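Local coordinates for protein putative carbohydrate-active enzyme (Uncultured organism, PDB 5WH8) that probably hydrolyses O-glycosidic bonds in cellulose, this chain being the glycoside hydrolase family 5 cellulase domain of a longer, multi-modular protein, at residues Asp113-Thr121 / Cys147-Val155; Leu65-Tyr75 / Tyr86-Val94. One frame throughout, in Å; residues are numbered along the deposited sequence.

Contact 1: residues Asp113-Thr121 / Cys147-Val155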
ATOM      1  N   ASP A 113       5.245  -9.783 -16.975  1.00 20.67           N
ATOM      2  CA  ASP A 113       6.225  -9.518 -18.037  1.00 20.38           C
ATOM      3  C   ASP A 113       7.691  -9.615 -17.567  1.00 19.30           C
ATOM      4  O   ASP A 113       8.558  -8.919 -18.094  1.00 24.36           O
ATOM      5  CB  ASP A 113       5.970  -8.135 -18.668  1.00 27.11           C
ATOM      6  CG  ASP A 113       4.616  -8.046 -19.374  1.00 35.79           C
ATOM      7  OD1 ASP A 113       3.916  -9.081 -19.465  1.00 38.10           O
ATOM      8  OD2 ASP A 113       4.255  -6.951 -19.860  1.00 33.55           O
ATOM      9  N   GLY A 114       7.960 -10.491 -16.598  1.00 18.70           N
ATOM     10  CA  GLY A 114       9.307 -10.708 -16.102  1.00 25.23           C
ATOM     11  C   GLY A 114       9.620  -9.927 -14.830  1.00 19.09           C
ATOM     12  O   GLY A 114      10.578 -10.244 -14.114  1.00 23.39           O
ATOM     13  N   SER A 115       8.815  -8.913 -14.529  1.00 17.40           N
ATOM     14  CA  SER A 115       9.079  -8.108 -13.339  1.00 14.17           C
ATOM     15  C   SER A 115       8.784  -8.876 -12.048  1.00 18.31           C
ATOM     16  O   SER A 115       9.116  -8.395 -10.963  1.00 16.17           O
ATOM     17  CB  SER A 115       8.287  -6.780 -13.370  1.00 16.03           C
ATOM     18  OG  SER A 115       6.884  -6.959 -13.218  1.00 14.04           O
ATOM     19  N   GLY A 116       8.209 -10.071 -12.171  1.00 17.22           N
ATOM     20  CA  GLY A 116       7.930 -10.951 -11.036  1.00 16.51           C
ATOM     21  C   GLY A 116       9.184 -11.237 -10.220  1.00 10.81           C
ATOM     22  O   GLY A 116       9.127 -11.468  -9.018  1.00 12.08           O
ATOM     23  N   ASP A 117      10.337 -11.253 -10.879  1.00 13.38           N
ATOM     24  CA  ASP A 117      11.597 -11.196 -10.147  1.00 11.23           C
ATOM     25  C   ASP A 117      11.996  -9.733 -10.066  1.00 10.96           C
ATOM     26  O   ASP A 117      12.394  -9.154 -11.066  1.00 11.26           O
ATOM     27  CB  ASP A 117      12.694 -12.008 -10.835  1.00 12.43           C
ATOM     28  CG  ASP A 117      13.961 -12.118  -9.994  1.00 15.26           C
ATOM     29  OD1 ASP A 117      14.259 -11.200  -9.186  1.00 13.05           O
ATOM     30  OD2 ASP A 117      14.649 -13.160 -10.129  1.00 16.52           O
ATOM     31  N   PRO A 118      11.869  -9.114  -8.886  1.00 10.99           N
ATOM     32  CA  PRO A 118      12.084  -7.659  -8.867  1.00 12.93           C
ATOM     33  C   PRO A 118      13.521  -7.260  -9.244  1.00 13.41           C
ATOM     34  O   PRO A 118      13.755  -6.125  -9.656  1.00 11.29           O
ATOM     35  CB  PRO A 118      11.749  -7.271  -7.412  1.00 13.48           C
ATOM     36  CG  PRO A 118      11.973  -8.539  -6.616  1.00 13.20           C
ATOM     37  CD  PRO A 118      11.536  -9.654  -7.552  1.00 12.12           C
ATOM     38  N   ASN A 119      14.479  -8.166  -9.083  1.00 10.58           N
ATOM     39  CA  ASN A 119      15.837  -7.885  -9.530  1.00 13.36           C
ATOM     40  C   ASN A 119      15.900  -7.475 -10.994  1.00 15.17           C
ATOM     41  O   ASN A 119      16.786  -6.699 -11.389  1.00 13.06           O
ATOM     42  CB  ASN A 119      16.739  -9.094  -9.292  1.00 12.23           C
ATOM     43  CG  ASN A 119      16.961  -9.349  -7.833  1.00 10.08           C
ATOM     44  OD1 ASN A 119      17.682  -8.604  -7.172  1.00 12.42           O
ATOM     45  ND2 ASN A 119      16.344 -10.406  -7.312  1.00 13.41           N
ATOM     46  N   TYR A 120      14.953  -7.961 -11.795  1.00 13.26           N
ATOM     47  CA  TYR A 120      14.983  -7.681 -13.222  1.00 13.86           C
ATOM     48  C   TYR A 120      14.451  -6.286 -13.542  1.00 18.01           C
ATOM     49  O   TYR A 120      14.371  -5.919 -14.725  1.00 16.88           O
ATOM     50  CB  TYR A 120      14.194  -8.750 -13.983  1.00 14.23           C
ATOM     51  CG  TYR A 120      14.787 -10.139 -13.878  1.00 11.39           C
ATOM     52  CD1 TYR A 120      16.085 -10.352 -13.387  1.00 16.52           C
ATOM     53  CD2 TYR A 120      14.052 -11.247 -14.267  1.00 14.90           C
ATOM     54  CE1 TYR A 120      16.611 -11.638 -13.291  1.00 17.76           C
ATOM     55  CE2 TYR A 120      14.581 -12.527 -14.180  1.00 15.86           C
ATOM     56  CZ  TYR A 120      15.846 -12.713 -13.689  1.00 18.25           C
ATOM     57  OH  TYR A 120      16.363 -14.001 -13.600  1.00 19.54           O
ATOM     58  N   THR A 121      14.100  -5.515 -12.502  1.00 11.94           N
ATOM     59  CA  THR A 121      13.726  -4.112 -12.674  1.00 13.09           C
ATOM     60  C   THR A 121      14.759  -3.129 -12.097  1.00 14.32           C
ATOM     61  O   THR A 121      14.514  -1.918 -12.115  1.00 13.97           O
ATOM     62  CB  THR A 121      12.362  -3.787 -12.008  1.00 14.36           C
ATOM     63  OG1 THR A 121      12.512  -3.758 -10.578  1.00 13.93           O
ATOM     64  CG2 THR A 121      11.310  -4.804 -12.409  1.00 14.27           C
ATOM     65  N   CYS A 147       8.660  -3.484  -3.790  1.00 11.33           N
ATOM     66  CA  CYS A 147       8.307  -4.497  -4.816  1.00 11.19           C
ATOM     67  C   CYS A 147       6.982  -5.219  -4.510  1.00 13.28           C
ATOM     68  O   CYS A 147       6.950  -6.223  -3.812  1.00 11.93           O
ATOM     69  CB  CYS A 147       9.431  -5.548  -4.986  1.00 12.13           C
ATOM     70  SG  CYS A 147      10.032  -6.326  -3.464  1.00 14.02           S
ATOM     71  N   ASN A 148       5.904  -4.717  -5.094  1.00 12.24           N
ATOM     72  CA  ASN A 148       4.533  -5.233  -4.891  1.00 11.55           C
ATOM     73  C   ASN A 148       4.363  -6.756  -4.654  1.00 10.16           C
ATOM     74  O   ASN A 148       4.047  -7.195  -3.526  1.00  9.14           O
ATOM     75  CB  ASN A 148       3.708  -4.806  -6.118  1.00  9.24           C
ATOM     76  CG  ASN A 148       2.320  -5.425  -6.167  1.00 10.39           C
ATOM     77  OD1 ASN A 148       1.558  -5.344  -5.209  1.00 10.66           O
ATOM     78  ND2 ASN A 148       1.980  -6.031  -7.308  1.00 10.60           N
ATOM     79  N   GLU A 149       4.517  -7.541  -5.717  1.00 11.91           N
ATOM     80  CA  GLU A 149       4.275  -9.000  -5.690  1.00 10.23           C
ATOM     81  C   GLU A 149       5.347  -9.781  -6.444  1.00  9.27           C
ATOM     82  O   GLU A 149       5.177 -10.109  -7.627  1.00 10.95           O
ATOM     83  CB  GLU A 149       2.900  -9.359  -6.282  1.00  8.28           C
ATOM     84  CG  GLU A 149       1.759  -9.021  -5.322  1.00 10.18           C
ATOM     85  CD  GLU A 149       0.390  -9.365  -5.874  1.00 11.25           C
ATOM     86  OE1 GLU A 149       0.287  -9.877  -7.013  1.00 15.47           O
ATOM     87  OE2 GLU A 149      -0.618  -9.139  -5.167  1.00 11.83           O
ATOM     88  N   PRO A 150       6.470 -10.096  -5.771  1.00 10.41           N
ATOM     89  CA  PRO A 150       7.407 -11.073  -6.335  1.00 11.20           C
ATOM     90  C   PRO A 150       6.653 -12.357  -6.654  1.00 12.06           C
ATOM     91  O   PRO A 150       5.793 -12.752  -5.874  1.00 10.94           O
ATOM     92  CB  PRO A 150       8.442 -11.265  -5.211  1.00 12.51           C
ATOM     93  CG  PRO A 150       8.358 -10.000  -4.415  1.00 12.69           C
ATOM     94  CD  PRO A 150       6.886  -9.662  -4.432  1.00 11.85           C
ATOM     95  N   ASN A 151       6.929 -12.969  -7.790  1.00 10.92           N
ATOM     96  CA  ASN A 151       6.239 -14.199  -8.163  1.00 11.56           C
ATOM     97  C   ASN A 151       6.991 -14.956  -9.240  1.00 13.53           C
ATOM     98  O   ASN A 151       7.804 -14.395  -9.982  1.00 14.07           O
ATOM     99  CB  ASN A 151       4.793 -13.913  -8.619  1.00 11.77           C
ATOM    100  CG  ASN A 151       4.712 -13.164  -9.947  1.00 11.74           C
ATOM    101  OD1 ASN A 151       4.621 -13.778 -11.021  1.00 12.88           O
ATOM    102  ND2 ASN A 151       4.723 -11.829  -9.877  1.00 10.70           N
ATOM    103  N   GLY A 152       6.688 -16.253  -9.284  1.00 16.61           N
ATOM    104  CA  GLY A 152       7.345 -17.209 -10.155  1.00 20.52           C
ATOM    105  C   GLY A 152       7.946 -18.314  -9.293  1.00 19.75           C
ATOM    106  O   GLY A 152       8.343 -18.065  -8.156  1.00 20.08           O
ATOM    107  N   PHE A 153       8.022 -19.537  -9.809  1.00 28.64           N
ATOM    108  CA  PHE A 153       8.650 -20.610  -9.036  1.00 30.26           C
ATOM    109  C   PHE A 153      10.153 -20.337  -8.851  1.00 30.24           C
ATOM    110  O   PHE A 153      10.765 -20.790  -7.885  1.00 40.38           O
ATOM    111  CB  PHE A 153       8.439 -21.973  -9.710  1.00 40.95           C
ATOM    112  CG  PHE A 153       9.124 -23.111  -8.994  1.00 54.14           C
ATOM    113  CD1 PHE A 153       8.623 -23.596  -7.795  1.00 57.84           C
ATOM    114  CD2 PHE A 153      10.276 -23.689  -9.516  1.00 54.90           C
ATOM    115  CE1 PHE A 153       9.255 -24.639  -7.128  1.00 55.50           C
ATOM    116  CE2 PHE A 153      10.915 -24.731  -8.854  1.00 46.03           C
ATOM    117  CZ  PHE A 153      10.403 -25.206  -7.659  1.00 42.21           C
ATOM    118  N   ASP A 154      10.731 -19.586  -9.780  1.00 25.23           N
ATOM    119  CA  ASP A 154      12.148 -19.239  -9.741  1.00 31.94           C
ATOM    120  C   ASP A 154      12.482 -18.151  -8.722  1.00 31.69           C
ATOM    121  O   ASP A 154      13.654 -17.857  -8.482  1.00 32.56           O
ATOM    122  CB  ASP A 154      12.607 -18.770 -11.124  1.00 39.87           C
ATOM    123  CG  ASP A 154      11.772 -17.616 -11.661  1.00 46.35           C
ATOM    124  OD1 ASP A 154      10.528 -17.682 -11.547  1.00 39.95           O
ATOM    125  OD2 ASP A 154      12.359 -16.643 -12.200  1.00 49.73           O
ATOM    126  N   VAL A 155      11.460 -17.549  -8.130  1.00 19.01           N
ATOM    127  CA  VAL A 155      11.670 -16.379  -7.282  1.00 15.22           C
ATOM    128  C   VAL A 155      11.458 -16.738  -5.816  1.00 15.89           C
ATOM    129  O   VAL A 155      10.328 -16.801  -5.345  1.00 17.00           O
ATOM    130  CB  VAL A 155      10.733 -15.227  -7.698  1.00 13.88           C
ATOM    131  CG1 VAL A 155      10.961 -14.001  -6.837  1.00 14.54           C
ATOM    132  CG2 VAL A 155      10.998 -14.876  -9.165  1.00 17.40           C
TER
HETATM  133  O   HOH W   1      14.582 -15.297 -11.849  1.00 26.56           O
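G116 and N151 bring the two loops to 4.7 Å between their CA atoms, and the backbone there is joined by a single hydrogen bond, N151 N to G116 O, 2.9 Å long. The same oxygen receives a CA-H contact from P150, with CA 3.2 Å away. G116, having no side chain, lets the 147-155 backbone come this close. The amide of N151 reaches back beside G116, its ND2 lying 3.5 Å from G116 CA; chi1 of 69° sets CG between the backbone N and carbonyl carbon, and ND2 is fixed by bonds to E149 O and to L111 O. Next to this joint, carbon-to-carbon packing takes over. CG2 of V155 meets D117 CB at 3.7 Å, the two side chains crossing obliquely, while P118 lays CB against C147 CB at 3.8 Å. Both carboxylate oxygens of D117 are engaged: OD1 takes N119 N, making an Asx turn, and N119 ND2, whereas OD2 accepts from a water that also donates to D154 OD2 and bonds Y120 OH. That water probably eases the proximity of two acids. The contact joins the loops after strands 103-109 and 142-145 of the TIM barrel; the 147-155 loop carries N148 and E149, with E149 OE2 hydrogen-bonded to H209 ND1, a position after the fourth strand consistent with the Asn-Glu pair that carries the acid/base in family 5 enzymes.

Contact 2: residues Leu65-Tyr75 / Tyr86-Val94. With EDO (1,2-ethanediol), chain J.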
ATOM      1  N   LEU A  65      -0.274   4.380  -4.196  1.00  9.00           N
ATOM      2  CA  LEU A  65       0.015   4.691  -5.582  1.00  8.92           C
ATOM      3  C   LEU A  65       0.673   3.471  -6.220  1.00  7.86           C
ATOM      4  O   LEU A  65       1.859   3.218  -6.026  1.00  9.70           O
ATOM      5  CB  LEU A  65       0.926   5.936  -5.675  1.00  9.25           C
ATOM      6  CG  LEU A  65       0.417   7.205  -5.000  1.00 10.11           C
ATOM      7  CD1 LEU A  65       1.508   8.245  -5.046  1.00 11.59           C
ATOM      8  CD2 LEU A  65      -0.834   7.729  -5.635  1.00 14.07           C
ATOM      9  N   ALA A  66      -0.122   2.722  -6.972  1.00  8.68           N
ATOM     10  CA  ALA A  66       0.367   1.519  -7.648  1.00  8.21           C
ATOM     11  C   ALA A  66       1.023   1.910  -8.964  1.00 10.05           C
ATOM     12  O   ALA A  66       0.336   2.157  -9.959  1.00 10.57           O
ATOM     13  CB  ALA A  66      -0.775   0.543  -7.897  1.00  8.93           C
ATOM     14  N   ILE A  67       2.352   1.957  -8.944  1.00  8.46           N
ATOM     15  CA  ILE A  67       3.153   2.393 -10.082  1.00  7.12           C
ATOM     16  C   ILE A  67       3.618   1.154 -10.849  1.00 10.26           C
ATOM     17  O   ILE A  67       4.637   0.561 -10.521  1.00  9.35           O
ATOM     18  CB  ILE A  67       4.339   3.240  -9.596  1.00  8.99           C
ATOM     19  CG1 ILE A  67       3.827   4.472  -8.845  1.00 11.44           C
ATOM     20  CG2 ILE A  67       5.226   3.683 -10.759  1.00  9.62           C
ATOM     21  CD1 ILE A  67       4.708   4.865  -7.717  1.00 12.51           C
ATOM     22  N   TYR A  68       2.814   0.714 -11.812  1.00 11.62           N
ATOM     23  CA  TYR A  68       3.165  -0.484 -12.570  1.00 11.06           C
ATOM     24  C   TYR A  68       4.507  -0.282 -13.237  1.00 10.41           C
ATOM     25  O   TYR A  68       4.760   0.804 -13.759  1.00 12.61           O
ATOM     26  CB  TYR A  68       2.131  -0.796 -13.642  1.00 10.53           C
ATOM     27  CG  TYR A  68       0.963  -1.638 -13.179  1.00 11.49           C
ATOM     28  CD1 TYR A  68      -0.018  -1.102 -12.359  1.00 12.80           C
ATOM     29  CD2 TYR A  68       0.822  -2.953 -13.608  1.00 13.22           C
ATOM     30  CE1 TYR A  68      -1.105  -1.858 -11.969  1.00 13.58           C
ATOM     31  CE2 TYR A  68      -0.252  -3.715 -13.212  1.00 14.56           C
ATOM     32  CZ  TYR A  68      -1.215  -3.159 -12.402  1.00 18.64           C
ATOM     33  OH  TYR A  68      -2.306  -3.927 -12.021  1.00 20.64           O
ATOM     34  N   THR A  69       5.358  -1.305 -13.225  1.00 10.51           N
ATOM     35  CA  THR A  69       6.651  -1.189 -13.877  1.00 12.22           C
ATOM     36  C   THR A  69       6.519  -1.596 -15.338  1.00 14.10           C
ATOM     37  O   THR A  69       7.165  -1.019 -16.220  1.00 12.04           O
ATOM     38  CB  THR A  69       7.723  -2.042 -13.168  1.00 11.84           C
ATOM     39  OG1 THR A  69       7.396  -3.430 -13.279  1.00 12.91           O
ATOM     40  CG2 THR A  69       7.849  -1.663 -11.706  1.00 12.82           C
ATOM     41  N   HIS A  70       5.622  -2.554 -15.590  1.00 15.04           N
ATOM     42  CA  HIS A  70       5.412  -3.148 -16.906  1.00 15.12           C
ATOM     43  C   HIS A  70       3.936  -3.153 -17.318  1.00 13.87           C
ATOM     44  O   HIS A  70       3.096  -2.577 -16.628  1.00 13.95           O
ATOM     45  CB  HIS A  70       5.981  -4.564 -16.908  1.00 14.87           C
ATOM     46  CG  HIS A  70       7.473  -4.589 -16.843  1.00 15.77           C
ATOM     47  ND1 HIS A  70       8.177  -4.236 -15.708  1.00 14.65           N
ATOM     48  CD2 HIS A  70       8.398  -4.900 -17.780  1.00 20.39           C
ATOM     49  CE1 HIS A  70       9.472  -4.335 -15.951  1.00 20.45           C
ATOM     50  NE2 HIS A  70       9.634  -4.741 -17.198  1.00 21.36           N
ATOM     51  N   GLU A  71       3.643  -3.811 -18.443  1.00 13.48           N
ATOM     52  CA  GLU A  71       2.375  -3.697 -19.170  1.00 14.43           C
ATOM     53  C   GLU A  71       2.226  -2.299 -19.751  1.00 12.91           C
ATOM     54  O   GLU A  71       3.062  -1.408 -19.493  1.00 13.65           O
ATOM     55  CB  GLU A  71       1.177  -4.058 -18.282  1.00 15.72           C
ATOM     56  CG  GLU A  71       1.349  -5.442 -17.653  1.00 18.87           C
ATOM     57  CD  GLU A  71       0.155  -5.914 -16.835  1.00 25.88           C
ATOM     58  OE1 GLU A  71      -0.981  -5.941 -17.367  1.00 21.53           O
ATOM     59  OE2 GLU A  71       0.363  -6.278 -15.654  1.00 19.51           O
ATOM     60  N   TRP A  72       1.189  -2.101 -20.558  1.00 15.82           N
ATOM     61  CA  TRP A  72       1.103  -0.866 -21.324  1.00 16.33           C
ATOM     62  C   TRP A  72       1.204   0.338 -20.391  1.00 12.90           C
ATOM     63  O   TRP A  72       0.484   0.428 -19.402  1.00 13.80           O
ATOM     64  CB  TRP A  72      -0.197  -0.760 -22.138  1.00 15.14           C
ATOM     65  CG  TRP A  72      -0.140   0.515 -22.940  1.00 15.26           C
ATOM     66  CD1 TRP A  72       0.432   0.688 -24.174  1.00 18.42           C
ATOM     67  CD2 TRP A  72      -0.603   1.809 -22.525  1.00 14.10           C
ATOM     68  NE1 TRP A  72       0.346   2.014 -24.549  1.00 20.54           N
ATOM     69  CE2 TRP A  72      -0.285   2.720 -23.559  1.00 19.24           C
ATOM     70  CE3 TRP A  72      -1.247   2.289 -21.375  1.00 18.39           C
ATOM     71  CZ2 TRP A  72      -0.598   4.076 -23.481  1.00 19.98           C
ATOM     72  CZ3 TRP A  72      -1.556   3.638 -21.297  1.00 23.71           C
ATOM     73  CH2 TRP A  72      -1.227   4.518 -22.341  1.00 23.99           C
ATOM     74  N   GLY A  73       2.101   1.268 -20.718  1.00 10.56           N
ATOM     75  CA  GLY A  73       2.222   2.507 -19.967  1.00 10.12           C
ATOM     76  C   GLY A  73       2.974   2.401 -18.660  1.00 11.05           C
ATOM     77  O   GLY A  73       3.042   3.375 -17.892  1.00 12.86           O
ATOM     78  N   GLY A  74       3.538   1.229 -18.395  1.00 10.90           N
ATOM     79  CA  GLY A  74       4.292   1.007 -17.166  1.00 11.80           C
ATOM     80  C   GLY A  74       5.497   1.921 -17.076  1.00 13.07           C
ATOM     81  O   GLY A  74       5.927   2.465 -18.091  1.00 12.96           O
ATOM     82  N   TYR A  75       6.036   2.088 -15.872  1.00 10.88           N
ATOM     83  CA  TYR A  75       7.124   3.024 -15.637  1.00 12.19           C
ATOM     84  C   TYR A  75       8.308   2.733 -16.544  1.00 11.79           C
ATOM     85  O   TYR A  75       8.972   3.667 -17.007  1.00 14.35           O
ATOM     86  CB  TYR A  75       7.557   2.972 -14.175  1.00 12.67           C
ATOM     87  CG  TYR A  75       8.577   4.018 -13.781  1.00 12.83           C
ATOM     88  CD1 TYR A  75       9.928   3.792 -13.962  1.00 12.91           C
ATOM     89  CD2 TYR A  75       8.179   5.200 -13.178  1.00 11.46           C
ATOM     90  CE1 TYR A  75      10.870   4.727 -13.590  1.00 14.01           C
ATOM     91  CE2 TYR A  75       9.111   6.151 -12.792  1.00 13.35           C
ATOM     92  CZ  TYR A  75      10.462   5.898 -12.992  1.00 11.81           C
ATOM     93  OH  TYR A  75      11.400   6.828 -12.607  1.00 16.58           O
ATOM     94  N   TYR A  86       7.019  10.803 -14.995  1.00 14.19           N
ATOM     95  CA  TYR A  86       6.199   9.914 -14.173  1.00 13.67           C
ATOM     96  C   TYR A  86       6.548  10.213 -12.704  1.00 16.49           C
ATOM     97  O   TYR A  86       5.658  10.307 -11.845  1.00 13.91           O
ATOM     98  CB  TYR A  86       6.472   8.449 -14.570  1.00 12.75           C
ATOM     99  CG  TYR A  86       5.373   7.442 -14.319  1.00 14.50           C
ATOM    100  CD1 TYR A  86       4.615   7.480 -13.153  1.00 17.57           C
ATOM    101  CD2 TYR A  86       5.117   6.432 -15.237  1.00 16.85           C
ATOM    102  CE1 TYR A  86       3.623   6.545 -12.908  1.00 16.46           C
ATOM    103  CE2 TYR A  86       4.109   5.483 -14.988  1.00 11.50           C
ATOM    104  CZ  TYR A  86       3.384   5.546 -13.817  1.00 13.82           C
ATOM    105  OH  TYR A  86       2.388   4.618 -13.537  1.00 15.49           O
ATOM    106  N   ASN A  87       7.838  10.423 -12.418  1.00 14.06           N
ATOM    107  CA  ASN A  87       8.264  10.855 -11.079  1.00 13.27           C
ATOM    108  C   ASN A  87       7.529  12.126 -10.637  1.00 15.50           C
ATOM    109  O   ASN A  87       7.087  12.247  -9.486  1.00 14.53           O
ATOM    110  CB  ASN A  87       9.787  11.124 -11.033  1.00 15.44           C
ATOM    111  CG  ASN A  87      10.632   9.871 -11.063  1.00 18.79           C
ATOM    112  OD1 ASN A  87      10.120   8.759 -11.082  1.00 15.83           O
ATOM    113  ND2 ASN A  87      11.962  10.055 -11.080  1.00 18.87           N
ATOM    114  N   ALA A  88       7.398  13.093 -11.543  1.00 15.02           N
ATOM    115  CA  ALA A  88       6.779  14.364 -11.201  1.00 15.69           C
ATOM    116  C   ALA A  88       5.285  14.196 -10.900  1.00 15.08           C
ATOM    117  O   ALA A  88       4.735  14.822  -9.979  1.00 15.65           O
ATOM    118  CB  ALA A  88       6.992  15.374 -12.331  1.00 16.88           C
ATOM    119  N   TYR A  89       4.638  13.320 -11.657  1.00 14.38           N
ATOM    120  CA  TYR A  89       3.241  12.970 -11.427  1.00 12.67           C
ATOM    121  C   TYR A  89       3.028  12.328 -10.054  1.00 10.61           C
ATOM    122  O   TYR A  89       2.063  12.641  -9.340  1.00 13.38           O
ATOM    123  CB  TYR A  89       2.784  12.028 -12.538  1.00 13.13           C
ATOM    124  CG  TYR A  89       1.413  11.422 -12.363  1.00 14.06           C
ATOM    125  CD1 TYR A  89       0.278  12.108 -12.753  1.00 21.75           C
ATOM    126  CD2 TYR A  89       1.256  10.146 -11.829  1.00 18.80           C
ATOM    127  CE1 TYR A  89      -0.969  11.560 -12.608  1.00 21.67           C
ATOM    128  CE2 TYR A  89       0.005   9.597 -11.672  1.00 23.23           C
ATOM    129  CZ  TYR A  89      -1.098  10.305 -12.070  1.00 22.94           C
ATOM    130  OH  TYR A  89      -2.348   9.760 -11.936  1.00 24.88           O
ATOM    131  N   ILE A  90       3.914  11.395  -9.711  1.00 10.54           N
ATOM    132  CA  ILE A  90       3.876  10.729  -8.417  1.00 11.23           C
ATOM    133  C   ILE A  90       4.046  11.756  -7.304  1.00 11.52           C
ATOM    134  O   ILE A  90       3.310  11.740  -6.299  1.00 11.94           O
ATOM    135  CB  ILE A  90       4.976   9.634  -8.346  1.00  9.76           C
ATOM    136  CG1 ILE A  90       4.638   8.493  -9.321  1.00 12.26           C
ATOM    137  CG2 ILE A  90       5.124   9.083  -6.933  1.00 10.65           C
ATOM    138  CD1 ILE A  90       5.814   7.556  -9.657  1.00 12.58           C
ATOM    139  N   ASP A  91       5.015  12.658  -7.479  1.00 10.83           N
ATOM    140  CA  ASP A  91       5.261  13.702  -6.491  1.00 10.43           C
ATOM    141  C   ASP A  91       4.007  14.551  -6.253  1.00 10.92           C
ATOM    142  O   ASP A  91       3.716  14.931  -5.113  1.00 11.51           O
ATOM    143  CB  ASP A  91       6.374  14.651  -6.928  1.00 12.86           C
ATOM    144  CG  ASP A  91       7.772  14.031  -6.910  1.00 17.52           C
ATOM    145  OD1 ASP A  91       8.021  12.995  -6.255  1.00 12.98           O
ATOM    146  OD2 ASP A  91       8.663  14.642  -7.554  1.00 16.92           O
ATOM    147  N   ASN A  92       3.293  14.876  -7.332  0.50 11.31           N
ATOM    148  CA  ASN A  92       2.051  15.640  -7.217  0.50 12.57           C
ATOM    149  C   ASN A  92       1.029  14.904  -6.341  0.50 12.00           C
ATOM    150  O   ASN A  92       0.373  15.508  -5.492  0.50 11.51           O
ATOM    151  CB  ASN A  92       1.431  15.921  -8.593  0.50 15.14           C
ATOM    152  CG  ASN A  92       2.235  16.921  -9.429  0.50 16.62           C
ATOM    153  OD1 ASN A  92       3.139  17.597  -8.943  0.50 15.88           O
ATOM    154  ND2 ASN A  92       1.882  17.014 -10.705  0.50 18.65           N
ATOM    155  N   MET A  93       0.885  13.601  -6.558  1.00 13.47           N
ATOM    156  CA  MET A  93      -0.054  12.800  -5.765  1.00 13.99           C
ATOM    157  C   MET A  93       0.380  12.741  -4.295  1.00 11.15           C
ATOM    158  O   MET A  93      -0.454  12.813  -3.390  1.00 11.21           O
ATOM    159  CB  MET A  93      -0.174  11.381  -6.318  1.00 13.69           C
ATOM    160  CG  MET A  93      -0.715  11.292  -7.723  1.00 19.88           C
ATOM    161  SD  MET A  93      -2.287  12.126  -7.955  1.00 24.26           S
ATOM    162  CE  MET A  93      -3.286  11.410  -6.671  1.00 23.82           C
ATOM    163  N   VAL A  94       1.682  12.597  -4.051  1.00 12.23           N
ATOM    164  CA  VAL A  94       2.208  12.605  -2.676  1.00  9.11           C
ATOM    165  C   VAL A  94       1.873  13.936  -1.976  1.00 12.72           C
ATOM    166  O   VAL A  94       1.505  13.960  -0.795  1.00 12.26           O
ATOM    167  CB  VAL A  94       3.735  12.339  -2.668  1.00 11.14           C
ATOM    168  CG1 VAL A  94       4.315  12.505  -1.254  1.00 13.87           C
ATOM    169  CG2 VAL A  94       4.022  10.947  -3.224  1.00 11.06           C
TER
HETATM  170  C1  EDO J 409      13.029  14.041 -11.542  1.00 32.27           C
HETATM  171  O1  EDO J 409      12.881  12.619 -11.664  1.00 26.23           O
HETATM  172  C2  EDO J 409      11.694  14.721 -11.259  1.00 30.20           C
HETATM  173  O2  EDO J 409      10.883  14.735 -12.442  1.00 32.06           O
HETATM  174  O   HOH W   2       0.657   2.670 -12.478  1.00 20.85           O
HETATM  175  O   HOH W   3       1.818   3.008 -15.532  1.00 25.70           O
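Packing is closest where I67 and I90 reach toward each other tip to tip, their CD1 atoms 3.5 Å apart, tighter than usual van der Waals contact. Next to them L65 spreads its two methyls against the helix: CD2 lies 3.8 Å from M93 CB, and CD1 lies 4.1 Å from V94 CG2. With CG anti to the carbonyl carbon (chi1 -56°), the L65 fork faces the helix. Strand 65-68 and helix 86-94 run antiparallel, at 171° with axes 10.7 Å apart, as expected in the beta-alpha-beta unit of a TIM barrel in which helix 83-100 covers strand 62-68 and leads to strand 103-109. Toward the C-terminal end of the strand the contact becomes looser and partly water-mediated. Y75 sets CD2 over one face of the Y86 ring, offset toward the rim, the ring planes 45° apart, and its OH donates to N87 OD1 at 2.8 Å from off the carbonyl plane. The hydroxyl of Y86, a buried residue, meets two waters: one also bonds A66 O and Y68 N, where the strand ends, and the other, at the ring edge, donates to G73 O in the turn 71-74. Beyond Y75, N87 turns its ND2 to a 1,2-ethanediol molecule, probably from the crystallisation liquor, bonding O1 at 2.8 Å.

How the contacts relate
Contact 2 closes before contact 1 opens along the chain, and their centres lie 18 Å apart. They belong to neighbouring parts of one barrel: contact 2 joins strand 62-68 to its covering helix, whereas contact 1 ties together the loops that follow the next two strands. The loops of the two contacts touch through packing alone, S115 CB lying 3.5 Å from H70 ND1 and D113 CB 4.0 Å from H70 CB. R64, on the same strand 62-68, gives its NH2 to N148 OD1, beside E149. 1,2-Ethanediol, probably from the crystallisation liquor, is bound about 4 Å from the E149 side chain and about 5 Å from that of Y68, consistent with a pocket at this end of the barrel.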